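Side-chain contacts in inositol monophosphatase family protein (PDB 4I3Y), which probably hydrolyses inositol monophosphates to free inositol and phosphate in a magnesium-dependent reaction that lithium inhibits: residues A[231-236]-A[259-264]; A[245-250]-A[255-260]; A[236-239]-A[243-246]. One frame throughout, in Å; residues are numbered along the deposited sequence.

How the contacts relate
All three contacts lie in the last part of the chain, around the edge of the five-stranded mixed sheet where strands 229-232 and 246-249 run antiparallel. Contact 3 spans the connection between these strands and reaches the first residue of strand 246-249, and contacts 1 and 2 tie that connection and strand 246-249 to helix 254-262, which follows in sequence. The centres of contacts 1 and 2 are about 6 Å apart; contact 3 sits about 11 Å from contact 1 and 12 Å from contact 2. Lys236, Pro245 with Phe246, and Lys259 with Ile260 are each shared by two contacts. The result is a continuous strand-loop-strand-helix unit at one side of the inositol monophosphatase fold.

Contact 1 of 3, residues A[231-236]-A[259-264]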
ATOM      1  N   THR A 231       3.554 -22.333   0.145  1.00 17.24           N
ATOM      2  CA  THR A 231       3.597 -23.505   1.036  1.00 16.50           C
ATOM      3  C   THR A 231       2.954 -23.188   2.400  1.00 17.20           C
ATOM      4  O   THR A 231       2.629 -22.028   2.743  1.00 15.01           O
ATOM      5  CB  THR A 231       5.068 -23.941   1.307  1.00 17.23           C
ATOM      6  OG1 THR A 231       5.744 -22.956   2.118  1.00 19.26           O
ATOM      7  CG2 THR A 231       5.848 -24.135   0.023  1.00 16.59           C
ATOM      8  N   THR A 232       2.762 -24.222   3.193  1.00 17.03           N
ATOM      9  CA  THR A 232       2.404 -24.020   4.581  1.00 17.69           C
ATOM     10  C   THR A 232       3.706 -23.504   5.266  1.00 17.58           C
ATOM     11  O   THR A 232       4.800 -23.503   4.678  1.00 16.69           O
ATOM     12  CB  THR A 232       2.002 -25.346   5.239  1.00 18.14           C
ATOM     13  OG1 THR A 232       3.184 -26.129   5.368  1.00 19.37           O
ATOM     14  CG2 THR A 232       0.976 -26.106   4.377  1.00 21.49           C
ATOM     15  N   LEU A 233       3.599 -23.052   6.501  1.00 17.84           N
ATOM     16  CA  LEU A 233       4.754 -22.449   7.134  1.00 18.68           C
ATOM     17  C   LEU A 233       5.715 -23.566   7.620  1.00 23.39           C
ATOM     18  O   LEU A 233       6.823 -23.296   8.125  1.00 24.02           O
ATOM     19  CB  LEU A 233       4.318 -21.487   8.228  1.00 16.14           C
ATOM     20  CG  LEU A 233       3.466 -20.305   7.766  1.00 15.58           C
ATOM     21  CD1 LEU A 233       3.004 -19.478   8.963  1.00 14.65           C
ATOM     22  CD2 LEU A 233       4.185 -19.392   6.790  1.00 13.99           C
ATOM     23  N   ASP A 234       5.273 -24.814   7.423  1.00 27.11           N
ATOM     24  CA  ASP A 234       6.101 -26.036   7.565  1.00 28.72           C
ATOM     25  C   ASP A 234       6.759 -26.459   6.269  1.00 26.33           C
ATOM     26  O   ASP A 234       7.331 -27.535   6.190  1.00 26.89           O
ATOM     27  CB  ASP A 234       5.207 -27.176   7.985  1.00 32.53           C
ATOM     28  CG  ASP A 234       4.993 -27.228   9.461  1.00 38.66           C
ATOM     29  OD1 ASP A 234       5.621 -26.485  10.229  1.00 41.59           O
ATOM     30  OD2 ASP A 234       4.174 -28.053   9.867  1.00 51.12           O
ATOM     31  N   GLY A 235       6.624 -25.640   5.238  1.00 22.35           N
ATOM     32  CA  GLY A 235       7.081 -25.979   3.889  1.00 21.26           C
ATOM     33  C   GLY A 235       6.308 -27.046   3.087  1.00 21.43           C
ATOM     34  O   GLY A 235       6.813 -27.502   2.072  1.00 22.41           O
ATOM     35  N   LYS A 236       5.080 -27.387   3.479  1.00 21.18           N
ATOM     36  CA  LYS A 236       4.335 -28.431   2.803  1.00 24.64           C
ATOM     37  C   LYS A 236       3.349 -27.855   1.778  1.00 25.31           C
ATOM     38  O   LYS A 236       3.131 -26.640   1.732  1.00 22.22           O
ATOM     39  CB  LYS A 236       3.596 -29.309   3.846  1.00 29.48           C
ATOM     40  CG  LYS A 236       4.412 -30.482   4.397  1.00 30.91           C
ATOM     41  CD  LYS A 236       4.894 -30.123   5.786  1.00 36.66           C
ATOM     42  CE  LYS A 236       3.878 -30.487   6.866  1.00 44.67           C
ATOM     43  NZ  LYS A 236       4.126 -31.856   7.416  1.00 47.71           N
ATOM     44  N   LYS A 259      12.607 -20.478   7.956  1.00 18.01           N
ATOM     45  CA  LYS A 259      13.473 -20.815   9.076  1.00 20.49           C
ATOM     46  C   LYS A 259      13.369 -19.732  10.187  1.00 18.19           C
ATOM     47  O   LYS A 259      13.258 -20.067  11.362  1.00 18.88           O
ATOM     48  CB  LYS A 259      14.891 -21.155   8.616  1.00 25.19           C
ATOM     49  CG  LYS A 259      15.805 -19.963   8.564  1.00 33.60           C
ATOM     50  CD  LYS A 259      17.150 -20.235   9.270  1.00 40.16           C
ATOM     51  CE  LYS A 259      18.267 -19.374   8.633  1.00 41.45           C
ATOM     52  NZ  LYS A 259      17.836 -17.947   8.537  1.00 43.12           N
ATOM     53  N   ILE A 260      13.332 -18.451   9.819  1.00 17.65           N
ATOM     54  CA  ILE A 260      13.002 -17.378  10.814  1.00 18.08           C
ATOM     55  C   ILE A 260      11.658 -17.608  11.542  1.00 16.46           C
ATOM     56  O   ILE A 260      11.539 -17.432  12.754  1.00 16.69           O
ATOM     57  CB  ILE A 260      12.997 -15.974  10.191  1.00 17.71           C
ATOM     58  CG1 ILE A 260      14.389 -15.587   9.752  1.00 19.16           C
ATOM     59  CG2 ILE A 260      12.570 -14.916  11.197  1.00 19.55           C
ATOM     60  CD1 ILE A 260      14.394 -14.403   8.782  1.00 18.95           C
ATOM     61  N   LEU A 261      10.605 -17.940  10.800  1.00 17.84           N
ATOM     62  CA  LEU A 261       9.301 -18.124  11.423  1.00 16.60           C
ATOM     63  C   LEU A 261       9.321 -19.274  12.442  1.00 17.24           C
ATOM     64  O   LEU A 261       8.549 -19.267  13.403  1.00 19.94           O
ATOM     65  CB  LEU A 261       8.224 -18.455  10.342  1.00 16.82           C
ATOM     66  CG  LEU A 261       7.683 -17.285   9.515  1.00 17.00           C
ATOM     67  CD1 LEU A 261       6.947 -17.817   8.280  1.00 17.68           C
ATOM     68  CD2 LEU A 261       6.821 -16.338  10.335  1.00 16.43           C
ATOM     69  N   ASN A 262      10.091 -20.312  12.160  1.00 17.84           N
ATOM     70  CA  ASN A 262      10.012 -21.524  12.931  1.00 21.28           C
ATOM     71  C   ASN A 262      11.094 -21.563  14.071  1.00 23.35           C
ATOM     72  O   ASN A 262      11.034 -22.436  14.948  1.00 23.87           O
ATOM     73  CB  ASN A 262      10.096 -22.746  12.003  1.00 21.42           C
ATOM     74  CG  ASN A 262       8.852 -22.900  11.123  1.00 25.69           C
ATOM     75  OD1 ASN A 262       7.711 -22.845  11.615  1.00 26.72           O
ATOM     76  ND2 ASN A 262       9.056 -23.106   9.823  1.00 22.77           N
ATOM     77  N   ALA A 263      12.053 -20.626  14.040  1.00 22.72           N
ATOM     78  CA  ALA A 263      13.135 -20.521  15.044  1.00 21.39           C
ATOM     79  C   ALA A 263      12.575 -20.294  16.405  1.00 21.25           C
ATOM     80  O   ALA A 263      11.458 -19.772  16.542  1.00 19.10           O
ATOM     81  CB  ALA A 263      14.096 -19.371  14.688  1.00 21.11           C
ATOM     82  N   ASN A 264      13.363 -20.643  17.431  1.00 23.68           N
ATOM     83  CA  ASN A 264      13.065 -20.276  18.821  1.00 23.28           C
ATOM     84  C   ASN A 264      11.676 -20.710  19.337  1.00 23.40           C
ATOM     85  O   ASN A 264      11.086 -20.023  20.125  1.00 23.35           O
ATOM     86  CB  ASN A 264      13.243 -18.758  19.032  1.00 29.48           C
ATOM     87  CG  ASN A 264      14.602 -18.258  18.575  1.00 32.98           C
ATOM     88  OD1 ASN A 264      15.633 -18.911  18.804  1.00 30.18           O
ATOM     89  ND2 ASN A 264      14.608 -17.106  17.895  1.00 33.59           N
TER
HETATM   90  O   HOH W   1       5.326 -23.802  11.156  1.00 24.78           O
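Asn262 reaches from the last turn of its helix to the backbone of Leu233, and ND2 gives a hydrogen bond of 2.8 Å to Leu233 O. The N-H...O angle is 175° and the oxygen lies 2° out of the amide plane, so the bond is nearly straight at the donor; at the acceptor it runs nearly along the C=O axis. With CG beside the backbone N (chi1 -69°), the amide is carried toward the turn. Its other end, OD1, receives a water at 2.6 Å, and the same water donates to Asp234 OD1 at 2.9 Å, bridging the two side chains. The receiving loop is a type I beta turn, Thr232 to Gly235, that leaves edge strand 229-232 of the five-stranded sheet and faces the C-terminal end of helix 254-262. Around the turn, Thr232 OG1 accepts from Lys236 N at 3.0 Å, while Thr231 OG1 and Gly235 N approach Thr232 O from opposite faces of its carbonyl plane. On the buried side, Leu233 and Leu261 point toward each other and their side chains cross at a slant, with CD2 of Leu233 3.5 Å from CD1 of Leu261. Pro245, Ile247 and Tyr267 also touch Leu233.

Contact 2 of 3, residues A[245-250]-A[255-260]; sequences PFIISN and ETVLKI
Strand 246-249 and helix 254-262 come closest at Ile247 and Leu258, whose CA atoms are 8.3 Å apart, and no hydrogen bond passes between the two segments. The arrangement is a helix packed on a face of the five-stranded mixed sheet: strand 246-249 lies between 205-208 and 229-232, antiparallel to both, and the helix follows it in the chain after a short connection. Ile247 supplies the strand's side of the contact with two branches. Its CG1 stands anti to the backbone N (chi1 176°), which sends the extended arm out to the helix, where CD1 lies 3.8 Å from Val257 CB. The shorter branch, CG2, meets Leu258 instead. That leucine does not aim its CB at the strand, but the end of its side chain swings back to it. All three residues are buried. Around them, Thr231 of the neighbouring strand touches both Ile247 and Leu258, and Ile207 and Leu158 touch Val257, so the helix residues rest on more than one strand. Across the interface the two apolar approaches differ in closeness: Ile247 CG2 stays 3.9 Å from Leu258 CD2, whereas Ile247 CD1 comes to 3.5 Å from Val257 CG1.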
ATOM      1  N   PRO A 245      -1.808 -22.003   7.632  1.00 18.11           N
ATOM      2  CA  PRO A 245      -0.828 -20.954   7.713  1.00 16.81           C
ATOM      3  C   PRO A 245       0.036 -21.032   6.448  1.00 16.89           C
ATOM      4  O   PRO A 245       0.428 -22.136   6.045  1.00 18.98           O
ATOM      5  CB  PRO A 245      -0.022 -21.353   8.983  1.00 16.61           C
ATOM      6  CG  PRO A 245      -1.059 -22.021   9.877  1.00 16.80           C
ATOM      7  CD  PRO A 245      -1.783 -22.853   8.845  1.00 18.14           C
ATOM      8  N   PHE A 246       0.302 -19.897   5.808  1.00 14.49           N
ATOM      9  CA  PHE A 246       0.887 -19.942   4.486  1.00 14.57           C
ATOM     10  C   PHE A 246       1.840 -18.836   4.209  1.00 14.74           C
ATOM     11  O   PHE A 246       1.783 -17.780   4.824  1.00 15.76           O
ATOM     12  CB  PHE A 246      -0.230 -20.025   3.364  1.00 14.79           C
ATOM     13  CG  PHE A 246      -0.364 -18.788   2.490  1.00 15.08           C
ATOM     14  CD1 PHE A 246      -0.247 -18.891   1.094  1.00 14.55           C
ATOM     15  CD2 PHE A 246      -0.600 -17.500   3.038  1.00 15.52           C
ATOM     16  CE1 PHE A 246      -0.349 -17.755   0.280  1.00 14.67           C
ATOM     17  CE2 PHE A 246      -0.729 -16.380   2.220  1.00 14.31           C
ATOM     18  CZ  PHE A 246      -0.571 -16.484   0.850  1.00 14.68           C
ATOM     19  N   ILE A 247       2.753 -19.109   3.268  1.00 14.44           N
ATOM     20  CA  ILE A 247       3.630 -18.130   2.708  1.00 13.97           C
ATOM     21  C   ILE A 247       3.528 -18.201   1.173  1.00 13.38           C
ATOM     22  O   ILE A 247       3.429 -19.276   0.610  1.00 13.84           O
ATOM     23  CB  ILE A 247       5.105 -18.376   3.142  1.00 14.92           C
ATOM     24  CG1 ILE A 247       6.033 -17.365   2.451  1.00 15.65           C
ATOM     25  CG2 ILE A 247       5.526 -19.840   2.836  1.00 14.11           C
ATOM     26  CD1 ILE A 247       7.437 -17.216   3.078  1.00 18.43           C
ATOM     27  N   ILE A 248       3.444 -17.064   0.504  1.00 12.65           N
ATOM     28  CA  ILE A 248       3.821 -17.004  -0.935  1.00 12.27           C
ATOM     29  C   ILE A 248       5.152 -16.232  -1.039  1.00 13.17           C
ATOM     30  O   ILE A 248       5.282 -15.144  -0.458  1.00 13.48           O
ATOM     31  CB  ILE A 248       2.704 -16.416  -1.820  1.00 11.71           C
ATOM     32  CG1 ILE A 248       3.134 -16.497  -3.303  1.00 10.66           C
ATOM     33  CG2 ILE A 248       2.281 -15.014  -1.315  1.00  9.43           C
ATOM     34  CD1 ILE A 248       1.955 -16.225  -4.211  1.00 10.23           C
ATOM     35  N   SER A 249       6.152 -16.798  -1.735  1.00 13.54           N
ATOM     36  CA  SER A 249       7.499 -16.221  -1.709  1.00 14.03           C
ATOM     37  C   SER A 249       8.243 -16.369  -2.990  1.00 15.59           C
ATOM     38  O   SER A 249       8.084 -17.349  -3.744  1.00 17.33           O
ATOM     39  CB  SER A 249       8.327 -16.886  -0.576  1.00 14.47           C
ATOM     40  OG  SER A 249       9.714 -16.626  -0.719  1.00 15.75           O
ATOM     41  N   ASN A 250       9.059 -15.379  -3.285  1.00 16.00           N
ATOM     42  CA  ASN A 250      10.134 -15.553  -4.254  1.00 16.00           C
ATOM     43  C   ASN A 250      10.959 -16.848  -3.926  1.00 16.98           C
ATOM     44  O   ASN A 250      11.161 -17.147  -2.749  1.00 16.03           O
ATOM     45  CB  ASN A 250      11.039 -14.322  -4.173  1.00 15.89           C
ATOM     46  CG  ASN A 250      12.013 -14.226  -5.342  1.00 16.87           C
ATOM     47  OD1 ASN A 250      13.020 -14.948  -5.392  1.00 15.91           O
ATOM     48  ND2 ASN A 250      11.732 -13.288  -6.272  1.00 14.61           N
ATOM     49  N   GLU A 255      13.137 -20.196   1.928  1.00 19.11           N
ATOM     50  CA  GLU A 255      13.683 -21.021   3.015  1.00 23.46           C
ATOM     51  C   GLU A 255      14.115 -20.124   4.186  1.00 19.60           C
ATOM     52  O   GLU A 255      13.868 -20.450   5.341  1.00 16.36           O
ATOM     53  CB  GLU A 255      14.835 -21.893   2.501  1.00 26.78           C
ATOM     54  CG  GLU A 255      14.821 -23.323   3.071  1.00 38.98           C
ATOM     55  CD  GLU A 255      16.234 -23.957   3.125  1.00 47.60           C
ATOM     56  OE1 GLU A 255      17.230 -23.305   2.707  1.00 46.44           O
ATOM     57  OE2 GLU A 255      16.367 -25.109   3.605  1.00 50.98           O
ATOM     58  N   THR A 256      14.724 -18.984   3.874  1.00 17.33           N
ATOM     59  CA  THR A 256      15.231 -18.130   4.928  1.00 18.66           C
ATOM     60  C   THR A 256      14.025 -17.650   5.755  1.00 17.59           C
ATOM     61  O   THR A 256      14.108 -17.621   6.982  1.00 16.21           O
ATOM     62  CB  THR A 256      16.002 -16.911   4.379  1.00 20.67           C
ATOM     63  OG1 THR A 256      17.116 -17.334   3.582  1.00 21.45           O
ATOM     64  CG2 THR A 256      16.451 -15.919   5.487  1.00 19.05           C
ATOM     65  N   VAL A 257      12.901 -17.302   5.098  1.00 16.02           N
ATOM     66  CA  VAL A 257      11.733 -16.785   5.820  1.00 15.17           C
ATOM     67  C   VAL A 257      11.135 -17.859   6.691  1.00 16.30           C
ATOM     68  O   VAL A 257      10.706 -17.593   7.803  1.00 16.35           O
ATOM     69  CB  VAL A 257      10.639 -16.255   4.848  1.00 14.62           C
ATOM     70  CG1 VAL A 257       9.416 -15.844   5.652  1.00 13.35           C
ATOM     71  CG2 VAL A 257      11.179 -15.041   4.050  1.00 14.90           C
ATOM     72  N   LEU A 258      11.055 -19.092   6.157  1.00 17.18           N
ATOM     73  CA  LEU A 258      10.447 -20.190   6.924  1.00 16.93           C
ATOM     74  C   LEU A 258      11.298 -20.540   8.134  1.00 17.86           C
ATOM     75  O   LEU A 258      10.773 -20.908   9.222  1.00 18.08           O
ATOM     76  CB  LEU A 258      10.313 -21.481   6.081  1.00 15.92           C
ATOM     77  CG  LEU A 258       9.181 -21.543   5.060  1.00 17.24           C
ATOM     78  CD1 LEU A 258       9.003 -22.992   4.546  1.00 17.47           C
ATOM     79  CD2 LEU A 258       7.889 -21.085   5.703  1.00 16.60           C
ATOM     80  N   LYS A 259      12.607 -20.478   7.956  1.00 18.01           N
ATOM     81  CA  LYS A 259      13.473 -20.815   9.076  1.00 20.49           C
ATOM     82  C   LYS A 259      13.369 -19.732  10.187  1.00 18.19           C
ATOM     83  O   LYS A 259      13.258 -20.067  11.362  1.00 18.88           O
ATOM     84  CB  LYS A 259      14.891 -21.155   8.616  1.00 25.19           C
ATOM     85  CG  LYS A 259      15.805 -19.963   8.564  1.00 33.60           C
ATOM     86  CD  LYS A 259      17.150 -20.235   9.270  1.00 40.16           C
ATOM     87  CE  LYS A 259      18.267 -19.374   8.633  1.00 41.45           C
ATOM     88  NZ  LYS A 259      17.836 -17.947   8.537  1.00 43.12           N
ATOM     89  N   ILE A 260      13.332 -18.451   9.819  1.00 17.65           N
ATOM     90  CA  ILE A 260      13.002 -17.378  10.814  1.00 18.08           C
ATOM     91  C   ILE A 260      11.658 -17.608  11.542  1.00 16.46           C
ATOM     92  O   ILE A 260      11.539 -17.432  12.754  1.00 16.69           O
ATOM     93  CB  ILE A 260      12.997 -15.974  10.191  1.00 17.71           C
ATOM     94  CG1 ILE A 260      14.389 -15.587   9.752  1.00 19.16           C
ATOM     95  CG2 ILE A 260      12.570 -14.916  11.197  1.00 19.55           C
ATOM     96  CD1 ILE A 260      14.394 -14.403   8.782  1.00 18.95           C
TER

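Contact 3 of 3, residues A[236-239]-A[243-246]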
ATOM      1  N   LYS A 236       5.080 -27.387   3.479  1.00 21.18           N
ATOM      2  CA  LYS A 236       4.335 -28.431   2.803  1.00 24.64           C
ATOM      3  C   LYS A 236       3.349 -27.855   1.778  1.00 25.31           C
ATOM      4  O   LYS A 236       3.131 -26.640   1.732  1.00 22.22           O
ATOM      5  CB  LYS A 236       3.596 -29.309   3.846  1.00 29.48           C
ATOM      6  CG  LYS A 236       4.412 -30.482   4.397  1.00 30.91           C
ATOM      7  CD  LYS A 236       4.894 -30.123   5.786  1.00 36.66           C
ATOM      8  CE  LYS A 236       3.878 -30.487   6.866  1.00 44.67           C
ATOM      9  NZ  LYS A 236       4.126 -31.856   7.416  1.00 47.71           N
ATOM     10  N   ALA A 237       2.742 -28.722   0.958  1.00 24.95           N
ATOM     11  CA  ALA A 237       1.581 -28.334   0.123  1.00 22.35           C
ATOM     12  C   ALA A 237       0.399 -27.954   1.009  1.00 22.38           C
ATOM     13  O   ALA A 237       0.200 -28.522   2.085  1.00 21.70           O
ATOM     14  CB  ALA A 237       1.184 -29.462  -0.824  1.00 21.36           C
ATOM     15  N   ILE A 238      -0.376 -26.978   0.540  1.00 20.31           N
ATOM     16  CA  ILE A 238      -1.578 -26.532   1.202  1.00 18.95           C
ATOM     17  C   ILE A 238      -2.774 -27.167   0.567  1.00 19.19           C
ATOM     18  O   ILE A 238      -2.906 -27.202  -0.666  1.00 18.51           O
ATOM     19  CB  ILE A 238      -1.749 -24.984   1.053  1.00 16.97           C
ATOM     20  CG1 ILE A 238      -0.480 -24.261   1.540  1.00 17.04           C
ATOM     21  CG2 ILE A 238      -3.014 -24.503   1.743  1.00 17.30           C
ATOM     22  CD1 ILE A 238      -0.258 -22.906   0.916  1.00 18.20           C
ATOM     23  N   ASP A 239      -3.695 -27.618   1.404  1.00 19.77           N
ATOM     24  CA  ASP A 239      -4.973 -28.045   0.900  1.00 20.33           C
ATOM     25  C   ASP A 239      -5.804 -26.817   0.477  1.00 17.18           C
ATOM     26  O   ASP A 239      -6.248 -26.030   1.317  1.00 16.99           O
ATOM     27  CB  ASP A 239      -5.691 -28.758   2.040  1.00 21.73           C
ATOM     28  CG  ASP A 239      -6.928 -29.508   1.580  1.00 24.73           C
ATOM     29  OD1 ASP A 239      -7.456 -29.304   0.445  1.00 25.58           O
ATOM     30  OD2 ASP A 239      -7.416 -30.270   2.414  1.00 28.80           O
ATOM     31  N   GLY A 243      -8.196 -24.062   5.288  1.00 25.87           N
ATOM     32  CA  GLY A 243      -7.022 -23.168   5.585  1.00 33.77           C
ATOM     33  C   GLY A 243      -5.629 -23.839   5.439  1.00 29.81           C
ATOM     34  O   GLY A 243      -5.536 -25.041   5.265  1.00 27.37           O
ATOM     35  N   ALA A 244      -4.553 -23.057   5.447  1.00 24.48           N
ATOM     36  CA  ALA A 244      -3.414 -23.379   6.352  1.00 20.62           C
ATOM     37  C   ALA A 244      -2.559 -22.129   6.503  1.00 19.35           C
ATOM     38  O   ALA A 244      -2.567 -21.286   5.582  1.00 16.86           O
ATOM     39  CB  ALA A 244      -2.568 -24.552   5.843  1.00 20.25           C
ATOM     40  N   PRO A 245      -1.808 -22.003   7.632  1.00 18.11           N
ATOM     41  CA  PRO A 245      -0.828 -20.954   7.713  1.00 16.81           C
ATOM     42  C   PRO A 245       0.036 -21.032   6.448  1.00 16.89           C
ATOM     43  O   PRO A 245       0.428 -22.136   6.045  1.00 18.98           O
ATOM     44  CB  PRO A 245      -0.022 -21.353   8.983  1.00 16.61           C
ATOM     45  CG  PRO A 245      -1.059 -22.021   9.877  1.00 16.80           C
ATOM     46  CD  PRO A 245      -1.783 -22.853   8.845  1.00 18.14           C
ATOM     47  N   PHE A 246       0.302 -19.897   5.808  1.00 14.49           N
ATOM     48  CA  PHE A 246       0.887 -19.942   4.486  1.00 14.57           C
ATOM     49  C   PHE A 246       1.840 -18.836   4.209  1.00 14.74           C
ATOM     50  O   PHE A 246       1.783 -17.780   4.824  1.00 15.76           O
ATOM     51  CB  PHE A 246      -0.230 -20.025   3.364  1.00 14.79           C
ATOM     52  CG  PHE A 246      -0.364 -18.788   2.490  1.00 15.08           C
ATOM     53  CD1 PHE A 246      -0.247 -18.891   1.094  1.00 14.55           C
ATOM     54  CD2 PHE A 246      -0.600 -17.500   3.038  1.00 15.52           C
ATOM     55  CE1 PHE A 246      -0.349 -17.755   0.280  1.00 14.67           C
ATOM     56  CE2 PHE A 246      -0.729 -16.380   2.220  1.00 14.31           C
ATOM     57  CZ  PHE A 246      -0.571 -16.484   0.850  1.00 14.68           C
TER
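Ile238 meets the opposite limb of its loop with two separate branches. The ethyl arm ends at CD1, which lies 3.8 Å from Phe246 CB and 4.0 Å from Phe246 CD1. This methyl sits at the edge of the phenyl ring, near the ring plane, so the approach is to the ring's rim and its root rather than over a face. The methyl branch, CG2, turns to Ala244, with 4.1 Å between Ile238 CG2 and Ala244 CB. Ile238 CG2 is also 4.4 Å from Gly243 O, a loose contact. The torsion at Ile238 separates these tasks: CG1 stands beside the backbone N (chi1 -54°) and leads CD1 to the phenylalanine, while CG2, anti to that N, is left to face the alanine. No hydrogen bond crosses between the segments, and the closest CA atoms, those of Ile238 and Ala244, are 6.3 Å apart. The segments lie on the two limbs of the long loop of a beta hairpin, strands 229-232 and 246-249 being antiparallel neighbours in the five-stranded sheet, and Phe246 is the first residue of the second strand. Farther out, Met230 and Ile216 each touch both Ile238 and Phe246, bringing strand 229-232 and helix 213-216 against the buried pair, while Thr232 touches Ile238 and Ala244, and His206 and Asn208 of strand 205-208 touch the Phe246 side chain, with a backbone hydrogen bond to Asn208 tying Phe246 into the sheet. Exposed Asp239 has its OD1 hydrogen-bonded to Leu241 N inside the bend that joins the two limbs; separately, Ile238 O is hydrogen-bonded to a glycerol, probably from the crystallisation liquor.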